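PDB 4AW7: beta-porphyranase A from Bacteroides plebeius, which cleaves the sulfated red-algal polysaccharide porphyran at the beta-1,4 linkages between D-galactose and L-galactose-6-sulfate, releasing mostly disaccharides. Local coordinates for residues S247-D252 with R508-R513; F297-F302 with D398-N403; S425-Y430 with S449-Q454. One frame throughout, in Å; residues are numbered along the deposited sequence.

In the fold
All three contacts lie away from the substrate-binding cleft, and the first two are buried. Contact 1 lays helix 245-262 of the catalytic barrel against strand 503-514 of the C-terminal beta-domain through an arginine shared by two carboxylates. Contact 2 brings the next barrel helix, 293-305, against the end of strand 392-399 in the middle beta-domain, with a histidine-carboxylate bond and aromatic packing. The two helices touch where Ser247 meets Phe300. Contact 3, partly exposed, stays within the middle domain and relies on backbone, amide and water-mediated bonds. Its centre is about 9 Å from that of contact 2, to which it is joined by His299-Asn453 and Asn399-Ile450 hydrogen bonds.

Contact 1 (S247-D252 with R508-R513); sequences SEAVLD and RMSIGR
Helix segment 247-252 crosses strand segment 508-513 almost perpendicularly, their axes 8.6 Å apart at an angle of 99°. The backbones come nearest at Ala249 and Ser510, whose CA atoms are 5.5 Å apart; the small side chains permit this, Ala249 CB lying 3.6 Å from Ser510 OG. One helical turn separates Glu248 from Asp252, and the Arg508 guanidinium reaches both. It grips Asp252 side-on: NE binds the syn lone pair of OD2 at 2.9 Å, while NH2 bonds OD1 at 3.0 Å, the two planes being turned 54° apart. The same NH2 bonds Glu248 OE1 at 2.9 Å, lying above that carboxylate's plane although the oxygen lies in the guanidinium plane. This salt-bridge network ties a helix on the outside of the parallel catalytic barrel to the five-stranded sheet of the C-terminal beta-domain. A bend at chi3 (62°) brings the guanidinium of Arg508 back over the helix, where it meets both acids. Arg307 salt-bridges the same two carboxylates, which probably offset the proximity of the two arginines. A water links Asp252 OD2 (2.7 Å), Arg508 O and Ser510 OG. Met550, from the adjacent strand 546-555, packs against Glu248, Asp252, Arg508 and Ser510.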
loop_
_atom_site.group_PDB
_atom_site.type_symbol
_atom_site.label_atom_id
_atom_site.label_comp_id
_atom_site.label_asym_id
_atom_site.label_seq_id
_atom_site.Cartn_x
_atom_site.Cartn_y
_atom_site.Cartn_z
ATOM N N SER A 247 -8.492 4.472 0.832
ATOM C CA SER A 247 -7.052 4.250 0.860
ATOM C C SER A 247 -6.353 5.173 -0.120
ATOM O O SER A 247 -5.220 5.591 0.124
ATOM C CB SER A 247 -6.710 2.775 0.576
ATOM O OG SER A 247 -7.123 2.326 -0.692
ATOM N N GLU A 248 -6.980 5.431 -1.275
ATOM C CA GLU A 248 -6.390 6.353 -2.225
ATOM C C GLU A 248 -6.178 7.747 -1.630
ATOM O O GLU A 248 -5.151 8.367 -1.814
ATOM C CB GLU A 248 -7.224 6.416 -3.517
ATOM C CG GLU A 248 -7.358 5.083 -4.288
ATOM C CD GLU A 248 -6.183 4.642 -5.141
ATOM O OE1 GLU A 248 -5.158 5.348 -5.212
ATOM O OE2 GLU A 248 -6.352 3.551 -5.752
ATOM N N ALA A 249 -7.191 8.245 -0.909
ATOM C CA ALA A 249 -7.097 9.538 -0.212
ATOM C C ALA A 249 -6.084 9.502 0.917
ATOM O O ALA A 249 -5.385 10.483 1.152
ATOM C CB ALA A 249 -8.448 9.995 0.335
ATOM N N VAL A 250 -6.046 8.410 1.675
ATOM C CA VAL A 250 -5.110 8.267 2.784
ATOM C C VAL A 250 -3.663 8.436 2.289
ATOM O O VAL A 250 -2.870 9.189 2.878
ATOM C CB VAL A 250 -5.313 6.899 3.478
ATOM C CG1 VAL A 250 -4.104 6.538 4.346
ATOM C CG2 VAL A 250 -6.609 6.930 4.314
ATOM N N LEU A 251 -3.339 7.719 1.212
ATOM C CA LEU A 251 -1.982 7.777 0.694
ATOM C C LEU A 251 -1.697 9.056 -0.070
ATOM O O LEU A 251 -0.610 9.625 0.052
ATOM C CB LEU A 251 -1.676 6.524 -0.153
ATOM C CG LEU A 251 -1.810 5.183 0.573
ATOM C CD1 LEU A 251 -1.477 4.075 -0.407
ATOM C CD2 LEU A 251 -0.967 5.096 1.832
ATOM N N ASP A 252 -2.686 9.560 -0.804
ATOM C CA ASP A 252 -2.517 10.849 -1.454
ATOM C C ASP A 252 -2.224 11.964 -0.455
ATOM O O ASP A 252 -1.455 12.866 -0.772
ATOM C CB ASP A 252 -3.755 11.236 -2.271
ATOM C CG ASP A 252 -3.824 10.607 -3.643
ATOM O OD1 ASP A 252 -3.086 9.635 -3.929
ATOM O OD2 ASP A 252 -4.620 11.112 -4.492
ATOM N N ARG A 508 -7.103 14.031 -9.191
ATOM C CA ARG A 508 -7.367 13.179 -8.022
ATOM C C ARG A 508 -7.778 14.132 -6.910
ATOM O O ARG A 508 -6.932 14.787 -6.285
ATOM C CB ARG A 508 -6.109 12.449 -7.658
ATOM C CG ARG A 508 -5.579 11.523 -8.733
ATOM C CD ARG A 508 -4.285 10.874 -8.363
ATOM N NE ARG A 508 -4.333 10.018 -7.176
ATOM C CZ ARG A 508 -4.650 8.748 -7.167
ATOM N NH1 ARG A 508 -4.952 8.101 -8.261
ATOM N NH2 ARG A 508 -4.624 8.120 -5.994
ATOM N N MET A 509 -9.094 14.229 -6.682
ATOM C CA MET A 509 -9.663 15.179 -5.734
ATOM C C MET A 509 -10.031 14.431 -4.462
ATOM O O MET A 509 -10.973 13.626 -4.496
ATOM C CB MET A 509 -10.910 15.802 -6.365
ATOM C CG MET A 509 -11.706 16.678 -5.452
ATOM S SD MET A 509 -13.204 17.384 -6.128
ATOM C CE MET A 509 -14.194 15.910 -6.319
ATOM N N SER A 510 -9.310 14.695 -3.380
ATOM C CA SER A 510 -9.599 14.039 -2.106
ATOM C C SER A 510 -10.319 14.998 -1.182
ATOM O O SER A 510 -9.852 16.136 -0.992
ATOM C CB SER A 510 -8.339 13.458 -1.464
ATOM O OG SER A 510 -7.744 12.411 -2.239
ATOM N N ILE A 511 -11.410 14.474 -0.609
ATOM C CA ILE A 511 -12.259 15.266 0.282
ATOM C C ILE A 511 -12.597 14.449 1.514
ATOM O O ILE A 511 -12.765 13.233 1.464
ATOM C CB ILE A 511 -13.542 15.781 -0.412
ATOM C CG1 ILE A 511 -14.390 14.636 -0.925
ATOM C CG2 ILE A 511 -13.178 16.761 -1.540
ATOM C CD1 ILE A 511 -15.777 15.074 -1.514
ATOM N N GLY A 512 -12.704 15.157 2.643
ATOM C CA GLY A 512 -13.266 14.624 3.889
ATOM C C GLY A 512 -14.438 15.524 4.241
ATOM O O GLY A 512 -14.250 16.706 4.530
ATOM N N ARG A 513 -15.641 14.958 4.210
ATOM C CA ARG A 513 -16.850 15.752 4.491
ATOM C C ARG A 513 -17.868 14.833 5.149
ATOM O O ARG A 513 -17.862 13.626 4.953
ATOM C CB ARG A 513 -17.483 16.306 3.194
ATOM C CG ARG A 513 -16.543 17.003 2.213
ATOM C CD ARG A 513 -17.293 17.756 1.188
ATOM N NE ARG A 513 -17.801 19.014 1.763
ATOM C CZ ARG A 513 -18.740 19.799 1.220
ATOM N NH1 ARG A 513 -19.397 19.417 0.152
ATOM N NH2 ARG A 513 -19.074 20.927 1.835
HETATM O O HOH W 1 -5.827 13.522 -3.993
#

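Contact 2 (F297-F302 with D398-N403); sequences FNHFLF and DNLDDN
His299 ND1 donates a short, nearly straight hydrogen bond to Asp398 OD2, 2.6 Å long with an angle of 170° at the hydrogen. The oxygen lies in the imidazole plane and offers its syn lone pair, although ring and carboxylate planes are turned 54° from each other. Leu400 packs against the same ring, its CD2 methyl 3.5 Å from His299 ND1, and His299 CE1 lies 3.3 Å from the carbonyl oxygen Asn399 O. On the next helical turn Phe302 turns one ring face to the aspartate: Asp398 CB sits 3.8 Å from the ring centroid in a CH-pi contact, offset toward the rim. Asp398 reaches past Phe302 to the histidine because its CG is trans to the backbone N (chi1 -176°). Gln383 NE2 also binds Asp398 OD2 and Thr455 OG1 binds OD1, so both buried oxygens are held. His299 NE2 bonds Asn453 OD1, fixing the ring at both nitrogens. A leucine in place of His299 would probably leave Asp398 OD2 without its ring donor and Asn453 OD1 without a mate. At the strand end, Asn399 OD1 accepts from Asp401 N at 2.8 Å, an Asx turn that carries the chain round Leu400 as it leaves the strand. Helix 293-305 of the catalytic barrel thus rests on the beta-sandwich domain, where Asp398 on strand 392-399 is flanked by Gln383 of strand 382-389 and Thr455 of strand 454-462.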
loop_
_atom_site.group_PDB
_atom_site.type_symbol
_atom_site.label_atom_id
_atom_site.label_comp_id
_atom_site.label_asym_id
_atom_site.label_seq_id
_atom_site.Cartn_x
_atom_site.Cartn_y
_atom_site.Cartn_z
ATOM N N PHE A 297 -6.535 -8.275 -0.210
ATOM C CA PHE A 297 -5.213 -8.239 -0.830
ATOM C C PHE A 297 -5.344 -7.763 -2.273
ATOM O O PHE A 297 -4.613 -6.871 -2.727
ATOM C CB PHE A 297 -4.498 -9.578 -0.830
ATOM C CG PHE A 297 -4.234 -10.201 0.526
ATOM C CD1 PHE A 297 -4.107 -9.477 1.697
ATOM C CD2 PHE A 297 -4.058 -11.559 0.594
ATOM C CE1 PHE A 297 -3.893 -10.110 2.921
ATOM C CE2 PHE A 297 -3.816 -12.173 1.790
ATOM C CZ PHE A 297 -3.762 -11.466 2.959
ATOM N N ASN A 298 -6.234 -8.383 -3.042
ATOM C CA ASN A 298 -6.430 -7.979 -4.427
ATOM C C ASN A 298 -6.914 -6.546 -4.575
ATOM O O ASN A 298 -6.422 -5.778 -5.408
ATOM C CB ASN A 298 -7.340 -8.965 -5.135
ATOM C CG ASN A 298 -6.616 -10.232 -5.578
ATOM O OD1 ASN A 298 -5.468 -10.167 -6.020
ATOM N ND2 ASN A 298 -7.297 -11.390 -5.461
ATOM N N HIS A 299 -7.899 -6.142 -3.769
ATOM C CA HIS A 299 -8.418 -4.796 -3.959
ATOM C C HIS A 299 -7.373 -3.710 -3.699
ATOM O O HIS A 299 -7.308 -2.687 -4.402
ATOM C CB HIS A 299 -9.626 -4.529 -3.057
ATOM C CG HIS A 299 -10.826 -5.372 -3.348
ATOM N ND1 HIS A 299 -11.281 -5.637 -4.620
ATOM C CD2 HIS A 299 -11.705 -5.954 -2.509
ATOM C CE1 HIS A 299 -12.385 -6.361 -4.538
ATOM N NE2 HIS A 299 -12.665 -6.564 -3.268
ATOM N N PHE A 300 -6.536 -3.903 -2.690
ATOM C CA PHE A 300 -5.483 -2.955 -2.386
ATOM C C PHE A 300 -4.329 -3.032 -3.399
ATOM O O PHE A 300 -3.707 -2.027 -3.702
ATOM C CB PHE A 300 -4.890 -3.165 -0.986
ATOM C CG PHE A 300 -5.793 -2.717 0.136
ATOM C CD1 PHE A 300 -6.210 -1.382 0.269
ATOM C CD2 PHE A 300 -6.209 -3.615 1.088
ATOM C CE1 PHE A 300 -6.995 -1.013 1.310
ATOM C CE2 PHE A 300 -7.002 -3.239 2.165
ATOM C CZ PHE A 300 -7.437 -1.941 2.276
ATOM N N LEU A 301 -4.056 -4.221 -3.912
ATOM C CA LEU A 301 -2.906 -4.436 -4.769
ATOM C C LEU A 301 -2.918 -3.513 -5.971
ATOM O O LEU A 301 -1.893 -2.976 -6.352
ATOM C CB LEU A 301 -2.863 -5.898 -5.224
ATOM C CG LEU A 301 -1.764 -6.313 -6.183
ATOM C CD1 LEU A 301 -0.372 -6.158 -5.543
ATOM C CD2 LEU A 301 -1.997 -7.756 -6.621
ATOM N N PHE A 302 -4.069 -3.337 -6.591
ATOM C CA PHE A 302 -4.109 -2.559 -7.825
ATOM C C PHE A 302 -3.788 -1.090 -7.554
ATOM O O PHE A 302 -3.075 -0.455 -8.351
ATOM C CB PHE A 302 -5.487 -2.681 -8.512
ATOM C CG PHE A 302 -5.732 -4.003 -9.223
ATOM C CD1 PHE A 302 -5.903 -5.200 -8.520
ATOM C CD2 PHE A 302 -5.817 -4.060 -10.602
ATOM C CE1 PHE A 302 -6.101 -6.388 -9.163
ATOM C CE2 PHE A 302 -6.037 -5.240 -11.247
ATOM C CZ PHE A 302 -6.185 -6.421 -10.528
ATOM N N ASP A 398 -10.029 -6.327 -11.476
ATOM C CA ASP A 398 -10.600 -6.468 -10.129
ATOM C C ASP A 398 -11.881 -5.656 -10.031
ATOM O O ASP A 398 -11.923 -4.551 -10.551
ATOM C CB ASP A 398 -9.593 -5.949 -9.087
ATOM C CG ASP A 398 -10.062 -6.133 -7.671
ATOM O OD1 ASP A 398 -10.281 -7.275 -7.266
ATOM O OD2 ASP A 398 -10.179 -5.106 -6.963
ATOM N N ASN A 399 -12.895 -6.180 -9.397
ATOM C CA ASN A 399 -14.172 -5.462 -9.249
ATOM C C ASN A 399 -14.352 -4.972 -7.808
ATOM O O ASN A 399 -14.582 -5.785 -6.906
ATOM C CB ASN A 399 -15.332 -6.376 -9.670
ATOM C CG ASN A 399 -16.690 -5.684 -9.617
ATOM O OD1 ASN A 399 -16.777 -4.515 -9.307
ATOM N ND2 ASN A 399 -17.733 -6.417 -9.975
ATOM N N LEU A 400 -14.277 -3.663 -7.615
ATOM C CA LEU A 400 -14.498 -3.017 -6.326
ATOM C C LEU A 400 -15.974 -2.776 -5.999
ATOM O O LEU A 400 -16.280 -2.335 -4.882
ATOM C CB LEU A 400 -13.779 -1.675 -6.257
ATOM C CG LEU A 400 -12.247 -1.670 -6.239
ATOM C CD1 LEU A 400 -11.756 -0.273 -6.594
ATOM C CD2 LEU A 400 -11.699 -2.129 -4.919
ATOM N N ASP A 401 -16.860 -2.973 -6.970
ATOM C CA ASP A 401 -18.295 -2.679 -6.793
ATOM C C ASP A 401 -18.980 -3.809 -6.078
ATOM O O ASP A 401 -18.449 -4.901 -5.918
ATOM C CB ASP A 401 -18.947 -2.475 -8.166
ATOM C CG ASP A 401 -20.281 -1.766 -8.125
ATOM O OD1 ASP A 401 -20.602 -1.021 -7.192
ATOM O OD2 ASP A 401 -21.030 -1.974 -9.090
ATOM N N ASP A 402 -20.237 -3.549 -5.696
ATOM C CA ASP A 402 -21.045 -4.550 -5.019
ATOM C C ASP A 402 -22.029 -5.266 -5.941
ATOM O O ASP A 402 -22.794 -6.119 -5.443
ATOM C CB ASP A 402 -21.713 -3.947 -3.778
ATOM C CG ASP A 402 -20.706 -3.526 -2.757
ATOM O OD1 ASP A 402 -19.806 -4.329 -2.447
ATOM O OD2 ASP A 402 -20.802 -2.372 -2.316
ATOM N N ASN A 403 -21.984 -4.955 -7.239
ATOM C CA ASN A 403 -22.730 -5.692 -8.254
ATOM C C ASN A 403 -21.759 -6.310 -9.241
ATOM O O ASN A 403 -20.707 -5.749 -9.511
ATOM C CB ASN A 403 -23.689 -4.758 -9.009
ATOM C CG ASN A 403 -24.956 -4.443 -8.220
ATOM O OD1 ASN A 403 -25.400 -5.251 -7.414
ATOM N ND2 ASN A 403 -25.606 -3.362 -8.537
#

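Contact 3 (S425-Y430 with S449-Q454); sequences SLYVNY and SIVPNQ
Tyr427 and Gln454 face each other as an antiparallel, non-hydrogen-bonded pair, their CA atoms 4.1 Å apart, where a type II beta turn from Val451 to Gln454 leads into strand 454-462 of the beta-sandwich domain. The turn is closed by Gln454 N bonding Val451 O, and Asn453 occupies its left-handed position. On one side of the pair the ladder continues with Val428 N, which donates to Asn453 O at 3.0 Å and 172°; on the other, Leu426 forms backbone hydrogen bonds with Thr455. Between them Gln454 CA makes a CA-H...O contact with Leu426 O.

Both ends of the Gln454 amide are used. Its chain runs extended, with CG anti to the backbone N, carrying NE2 across to Ser425 OG at 2.8 Å, with the hydroxyl oxygen in the amide plane. OE1 points back to its own turn and accepts from Val451 N, which lies in the carbonyl plane and donates at 170°. This one amide therefore braces the turn and fastens it to the neighbouring strand. Asn453 is likewise held at both ends: OD1 accepts from His299 NE2 of helix 293-305, while ND2 donates to a water that in turn donates to Val428 O.

Tyr427 meets the turn with its ring. Val451 CG2 lies over one face, 4.0 Å from the centroid in a CH-pi contact, while Pro452 O approaches the ring edge. A second water donates to that carbonyl and hydrogen-bonds Tyr427 OH. From Asn429 ND2 the phenol oxygen accepts a bond of 3.0 Å, in the plane of the asparagine amide and along a nearly straight N-H...O line.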
loop_
_atom_site.group_PDB
_atom_site.type_symbol
_atom_site.label_atom_id
_atom_site.label_comp_id
_atom_site.label_asym_id
_atom_site.label_seq_id
_atom_site.Cartn_x
_atom_site.Cartn_y
_atom_site.Cartn_z
ATOM N N SER A 425 -9.005 -17.148 -12.325
ATOM C CA SER A 425 -10.044 -16.472 -11.566
ATOM C C SER A 425 -9.956 -16.848 -10.101
ATOM O O SER A 425 -9.961 -18.023 -9.784
ATOM C CB SER A 425 -11.412 -16.867 -12.086
ATOM O OG SER A 425 -12.419 -16.369 -11.261
ATOM N N LEU A 426 -9.944 -15.845 -9.238
ATOM C CA LEU A 426 -9.976 -16.023 -7.798
ATOM C C LEU A 426 -11.180 -15.266 -7.258
ATOM O O LEU A 426 -11.225 -14.024 -7.261
ATOM C CB LEU A 426 -8.684 -15.546 -7.147
ATOM C CG LEU A 426 -8.470 -15.965 -5.686
ATOM C CD1 LEU A 426 -7.038 -15.640 -5.293
ATOM C CD2 LEU A 426 -9.489 -15.353 -4.718
ATOM N N TYR A 427 -12.188 -16.018 -6.821
ATOM C CA TYR A 427 -13.418 -15.458 -6.288
ATOM C C TYR A 427 -13.488 -15.792 -4.805
ATOM O O TYR A 427 -13.383 -16.938 -4.433
ATOM C CB TYR A 427 -14.645 -16.023 -7.027
ATOM C CG TYR A 427 -15.963 -15.644 -6.374
ATOM C CD1 TYR A 427 -16.217 -14.350 -5.990
ATOM C CD2 TYR A 427 -16.974 -16.582 -6.145
ATOM C CE1 TYR A 427 -17.409 -13.962 -5.394
ATOM C CE2 TYR A 427 -18.188 -16.181 -5.545
ATOM C CZ TYR A 427 -18.373 -14.886 -5.152
ATOM O OH TYR A 427 -19.588 -14.521 -4.570
ATOM N N VAL A 428 -13.631 -14.769 -3.979
ATOM C CA VAL A 428 -13.770 -14.931 -2.537
ATOM C C VAL A 428 -15.232 -14.712 -2.182
ATOM O O VAL A 428 -15.761 -13.625 -2.297
ATOM C CB VAL A 428 -12.877 -13.960 -1.741
ATOM C CG1 VAL A 428 -12.989 -14.233 -0.246
ATOM C CG2 VAL A 428 -11.418 -14.058 -2.182
ATOM N N ASN A 429 -15.883 -15.777 -1.751
ATOM C CA ASN A 429 -17.268 -15.681 -1.259
ATOM C C ASN A 429 -17.247 -15.755 0.262
ATOM O O ASN A 429 -16.562 -16.614 0.829
ATOM C CB ASN A 429 -18.076 -16.813 -1.866
ATOM C CG ASN A 429 -19.510 -16.799 -1.399
ATOM O OD1 ASN A 429 -19.819 -17.404 -0.377
ATOM N ND2 ASN A 429 -20.357 -16.020 -2.065
ATOM N N TYR A 430 -17.946 -14.850 0.939
ATOM C CA TYR A 430 -17.756 -14.832 2.369
ATOM C C TYR A 430 -18.220 -16.137 3.066
ATOM O O TYR A 430 -17.583 -16.491 4.065
ATOM C CB TYR A 430 -18.289 -13.538 3.006
ATOM C CG TYR A 430 -17.407 -12.301 2.771
ATOM C CD1 TYR A 430 -16.308 -12.326 1.898
ATOM C CD2 TYR A 430 -17.672 -11.126 3.443
ATOM C CE1 TYR A 430 -15.526 -11.228 1.707
ATOM C CE2 TYR A 430 -16.902 -10.011 3.262
ATOM C CZ TYR A 430 -15.835 -10.050 2.395
ATOM O OH TYR A 430 -15.104 -8.890 2.259
ATOM N N SER A 449 -17.510 -10.903 -17.567
ATOM C CA SER A 449 -18.327 -10.620 -16.426
ATOM C C SER A 449 -17.444 -10.895 -15.188
ATOM O O SER A 449 -16.734 -11.937 -15.081
ATOM C CB SER A 449 -19.603 -11.449 -16.427
ATOM O OG SER A 449 -20.361 -11.255 -15.273
ATOM N N ILE A 450 -17.429 -9.918 -14.288
ATOM C CA ILE A 450 -16.627 -10.016 -13.069
ATOM C C ILE A 450 -17.497 -9.689 -11.875
ATOM O O ILE A 450 -18.139 -8.631 -11.836
ATOM C CB ILE A 450 -15.357 -9.157 -13.180
ATOM C CG1 ILE A 450 -14.439 -9.374 -11.986
ATOM C CG2 ILE A 450 -15.645 -7.704 -13.447
ATOM C CD1 ILE A 450 -13.064 -8.706 -12.181
ATOM N N VAL A 451 -17.552 -10.601 -10.917
ATOM C CA VAL A 451 -18.393 -10.420 -9.762
ATOM C C VAL A 451 -17.649 -9.719 -8.606
ATOM O O VAL A 451 -16.412 -9.648 -8.591
ATOM C CB VAL A 451 -19.036 -11.741 -9.292
ATOM C CG1 VAL A 451 -19.850 -12.378 -10.446
ATOM C CG2 VAL A 451 -18.082 -12.699 -8.703
ATOM N N PRO A 452 -18.374 -9.182 -7.633
ATOM C CA PRO A 452 -17.685 -8.560 -6.472
ATOM C C PRO A 452 -16.739 -9.550 -5.809
ATOM O O PRO A 452 -17.092 -10.710 -5.662
ATOM C CB PRO A 452 -18.819 -8.151 -5.547
ATOM C CG PRO A 452 -19.950 -7.926 -6.482
ATOM C CD PRO A 452 -19.825 -8.950 -7.563
ATOM N N ASN A 453 -15.543 -9.086 -5.422
ATOM C CA ASN A 453 -14.530 -9.925 -4.781
ATOM C C ASN A 453 -13.969 -11.034 -5.649
ATOM O O ASN A 453 -13.404 -12.012 -5.157
ATOM C CB ASN A 453 -15.029 -10.433 -3.430
ATOM C CG ASN A 453 -15.400 -9.316 -2.491
ATOM O OD1 ASN A 453 -14.716 -8.300 -2.403
ATOM N ND2 ASN A 453 -16.550 -9.437 -1.860
ATOM N N GLN A 454 -14.090 -10.844 -6.963
ATOM C CA GLN A 454 -13.433 -11.672 -7.936
ATOM C C GLN A 454 -12.349 -10.839 -8.615
ATOM O O GLN A 454 -12.561 -9.680 -8.963
ATOM C CB GLN A 454 -14.424 -12.205 -8.986
ATOM C CG GLN A 454 -13.784 -13.040 -10.061
ATOM C CD GLN A 454 -14.780 -13.492 -11.140
ATOM O OE1 GLN A 454 -15.776 -12.848 -11.377
ATOM N NE2 GLN A 454 -14.431 -14.553 -11.868
HETATM O O HOH W 2 -19.704 -11.763 -5.071
HETATM O O HOH W 3 -18.054 -11.991 -2.357
#